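Local coordinates for flagellar biosynthesis protein FlaG (Helicobacter pylori, PDB 6JSX) that probably takes part in building the bacterial flagellum, at residues Y3-E8 against S28-T32. Sequence-based numbering, arbitrary orientation.
Sequences YKPKLE and SYNDT
Tyr29, on the strand 26-30, lays its ring against the first turn of the helix 4-21. Tyr29 CB meets Glu8 CG at 3.7 Å. Beyond it, the CD1 and CE1 atoms of the ring meet Leu7, whose side chain lies obliquely to it: Leu7 CB approaches Tyr29 CD1 to 3.7 Å, and Leu7 CD1 lies a little farther off. Across the ring, at CD2 and CE2, comes Lys4, its side chain crossing that of Tyr29 at about a right angle: Lys4 CB and CG both sit 3.6 Å from Tyr29 CE2. At CZ the backbone of Lys4 takes over, its CA standing 3.9 Å from the centroid of the Tyr29 ring and 15° off the normal, a CH-pi contact over one face. With CG anti to the backbone N (chi1 -177°), the Tyr29 side chain projects from the strand toward the helix. At the tip, Tyr29 OH hydrogen-bonds Ser54 OG, linking an outermost strand of this chain's three-stranded antiparallel sheet to the start of the helix 54-72, on which Tyr3 and Leu7 also pack. Strand 28-30 and helix 4-8 run at 150° to each other, and no hydrogen bond joins them. Lys4, extended throughout, continues past the ring to Asp31: Lys4 CD comes within 3.4 Å of Asp31 OD1, while Lys4 NZ stays 4.3 Å from Asp31 OD1, too far for a salt bridge, though the opposite charges may still attract weakly.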
ATOM      1  N   TYR A   3      18.212  -6.529  -0.929  1.00109.58           N
ATOM      2  CA  TYR A   3      16.849  -6.000  -0.904  1.00 92.69           C
ATOM      3  C   TYR A   3      16.148  -6.034  -2.272  1.00 82.58           C
ATOM      4  O   TYR A   3      14.915  -5.891  -2.359  1.00 66.53           O
ATOM      5  CB  TYR A   3      16.879  -4.547  -0.398  1.00 86.02           C
ATOM      6  CG  TYR A   3      17.253  -4.372   1.062  1.00 78.87           C
ATOM      7  CD1 TYR A   3      16.415  -4.826   2.069  1.00 73.77           C
ATOM      8  CD2 TYR A   3      18.431  -3.732   1.435  1.00 85.19           C
ATOM      9  CE1 TYR A   3      16.737  -4.661   3.409  1.00 80.64           C
ATOM     10  CE2 TYR A   3      18.766  -3.565   2.780  1.00 88.76           C
ATOM     11  CZ  TYR A   3      17.909  -4.035   3.761  1.00 87.28           C
ATOM     12  OH  TYR A   3      18.212  -3.887   5.097  1.00 87.38           O
ATOM     13  N   LYS A   4      16.937  -6.200  -3.333  1.00 80.59           N
ATOM     14  CA  LYS A   4      16.419  -6.161  -4.702  1.00 71.90           C
ATOM     15  C   LYS A   4      15.484  -7.330  -5.052  1.00 82.29           C
ATOM     16  O   LYS A   4      14.313  -7.084  -5.354  1.00 78.56           O
ATOM     17  CB  LYS A   4      17.559  -6.003  -5.717  1.00 74.52           C
ATOM     18  CG  LYS A   4      17.145  -6.024  -7.180  1.00 81.58           C
ATOM     19  CD  LYS A   4      18.379  -5.970  -8.082  1.00 91.98           C
ATOM     20  CE  LYS A   4      18.030  -5.979  -9.570  1.00 95.41           C
ATOM     21  NZ  LYS A   4      19.241  -6.248 -10.414  1.00 98.52           N
ATOM     22  N   PRO A   5      15.976  -8.600  -4.987  1.00 88.27           N
ATOM     23  CA  PRO A   5      15.115  -9.732  -5.360  1.00 78.72           C
ATOM     24  C   PRO A   5      13.759  -9.733  -4.658  1.00 67.22           C
ATOM     25  O   PRO A   5      12.737  -9.972  -5.296  1.00 68.27           O
ATOM     26  CB  PRO A   5      15.923 -10.951  -4.895  1.00 78.14           C
ATOM     27  CG  PRO A   5      17.311 -10.513  -4.929  1.00 79.67           C
ATOM     28  CD  PRO A   5      17.308  -9.068  -4.550  1.00 82.65           C
ATOM     29  N   LYS A   6      13.754  -9.452  -3.363  1.00 62.21           N
ATOM     30  CA  LYS A   6      12.532  -9.568  -2.579  1.00 63.49           C
ATOM     31  C   LYS A   6      11.534  -8.446  -2.806  1.00 66.19           C
ATOM     32  O   LYS A   6      10.323  -8.690  -2.817  1.00 66.02           O
ATOM     33  CB  LYS A   6      12.852  -9.702  -1.094  1.00 58.05           C
ATOM     34  CG  LYS A   6      13.575 -10.977  -0.795  1.00 62.62           C
ATOM     35  CD  LYS A   6      13.673 -11.255   0.696  1.00 72.43           C
ATOM     36  CE  LYS A   6      14.535 -12.499   0.940  1.00 70.17           C
ATOM     37  NZ  LYS A   6      14.449 -13.435  -0.231  1.00 69.26           N
ATOM     38  N   LEU A   7      12.028  -7.222  -2.976  1.00 70.01           N
ATOM     39  CA  LEU A   7      11.133  -6.101  -3.255  1.00 65.09           C
ATOM     40  C   LEU A   7      10.637  -6.174  -4.697  1.00 62.42           C
ATOM     41  O   LEU A   7       9.541  -5.695  -5.008  1.00 54.09           O
ATOM     42  CB  LEU A   7      11.793  -4.749  -2.942  1.00 65.14           C
ATOM     43  CG  LEU A   7      11.948  -4.450  -1.442  1.00 64.59           C
ATOM     44  CD1 LEU A   7      12.607  -3.103  -1.185  1.00 55.42           C
ATOM     45  CD2 LEU A   7      10.609  -4.569  -0.699  1.00 52.10           C
ATOM     46  N   GLU A   8      11.440  -6.800  -5.562  1.00 60.21           N
ATOM     47  CA  GLU A   8      11.035  -7.053  -6.942  1.00 59.94           C
ATOM     48  C   GLU A   8       9.870  -8.018  -6.970  1.00 59.25           C
ATOM     49  O   GLU A   8       8.872  -7.796  -7.666  1.00 59.70           O
ATOM     50  CB  GLU A   8      12.194  -7.620  -7.762  1.00 68.53           C
ATOM     51  CG  GLU A   8      13.252  -6.590  -8.115  1.00 82.44           C
ATOM     52  CD  GLU A   8      14.057  -6.960  -9.344  1.00104.43           C
ATOM     53  OE1 GLU A   8      13.908  -8.099  -9.841  1.00109.31           O
ATOM     54  OE2 GLU A   8      14.835  -6.100  -9.818  1.00113.82           O
ATOM     55  N   SER A  28       7.072  -1.135  -7.941  1.00 61.26           N
ATOM     56  CA  SER A  28       8.273  -1.666  -8.578  1.00 67.83           C
ATOM     57  C   SER A  28       9.479  -1.388  -7.713  1.00 62.81           C
ATOM     58  O   SER A  28       9.457  -0.476  -6.887  1.00 58.07           O
ATOM     59  CB  SER A  28       8.493  -1.021  -9.931  1.00 54.82           C
ATOM     60  OG  SER A  28       8.545   0.364  -9.748  1.00 54.98           O
ATOM     61  N   TYR A  29      10.530  -2.178  -7.903  1.00 59.06           N
ATOM     62  CA  TYR A  29      11.804  -1.849  -7.298  1.00 60.82           C
ATOM     63  C   TYR A  29      12.619  -0.996  -8.259  1.00 64.14           C
ATOM     64  O   TYR A  29      12.876  -1.406  -9.393  1.00 70.72           O
ATOM     65  CB  TYR A  29      12.594  -3.103  -6.944  1.00 57.36           C
ATOM     66  CG  TYR A  29      13.909  -2.811  -6.239  1.00 69.18           C
ATOM     67  CD1 TYR A  29      13.929  -2.453  -4.896  1.00 73.00           C
ATOM     68  CD2 TYR A  29      15.127  -2.893  -6.911  1.00 63.23           C
ATOM     69  CE1 TYR A  29      15.110  -2.182  -4.239  1.00 60.61           C
ATOM     70  CE2 TYR A  29      16.322  -2.638  -6.257  1.00 67.07           C
ATOM     71  CZ  TYR A  29      16.309  -2.284  -4.916  1.00 69.97           C
ATOM     72  OH  TYR A  29      17.495  -2.024  -4.244  1.00 70.16           O
ATOM     73  N   ASN A  30      13.018   0.192  -7.820  1.00 59.53           N
ATOM     74  CA  ASN A  30      13.998   0.957  -8.577  1.00 64.40           C
ATOM     75  C   ASN A  30      15.416   0.630  -8.095  1.00 68.43           C
ATOM     76  O   ASN A  30      15.738   0.796  -6.910  1.00 64.33           O
ATOM     77  CB  ASN A  30      13.715   2.454  -8.469  1.00 64.25           C
ATOM     78  CG  ASN A  30      14.458   3.263  -9.504  1.00 76.24           C
ATOM     79  OD1 ASN A  30      15.652   3.050  -9.732  1.00 72.56           O
ATOM     80  ND2 ASN A  30      13.755   4.194 -10.148  1.00 65.94           N
ATOM     81  N   ASP A  31      16.260   0.155  -9.007  1.00 70.41           N
ATOM     82  CA  ASP A  31      17.632  -0.173  -8.639  1.00 74.16           C
ATOM     83  C   ASP A  31      18.532   1.072  -8.665  1.00 76.95           C
ATOM     84  O   ASP A  31      19.609   1.096  -8.072  1.00 87.42           O
ATOM     85  CB  ASP A  31      18.194  -1.291  -9.527  1.00 79.82           C
ATOM     86  CG  ASP A  31      19.463  -1.914  -8.952  1.00 82.90           C
ATOM     87  OD1 ASP A  31      19.359  -2.735  -8.012  1.00 75.08           O
ATOM     88  OD2 ASP A  31      20.565  -1.569  -9.430  1.00 94.59           O
ATOM     89  N   THR A  32      18.071   2.113  -9.344  1.00 81.38           N
ATOM     90  CA  THR A  32      18.825   3.355  -9.415  1.00 85.23           C
ATOM     91  C   THR A  32      18.720   4.157  -8.113  1.00 81.57           C
ATOM     92  O   THR A  32      19.732   4.601  -7.566  1.00 83.02           O
ATOM     93  CB  THR A  32      18.376   4.183 -10.619  1.00 83.94           C
ATOM     94  OG1 THR A  32      18.642   3.437 -11.813  1.00 87.07           O
ATOM     95  CG2 THR A  32      19.107   5.513 -10.667  1.00 87.66           C
TER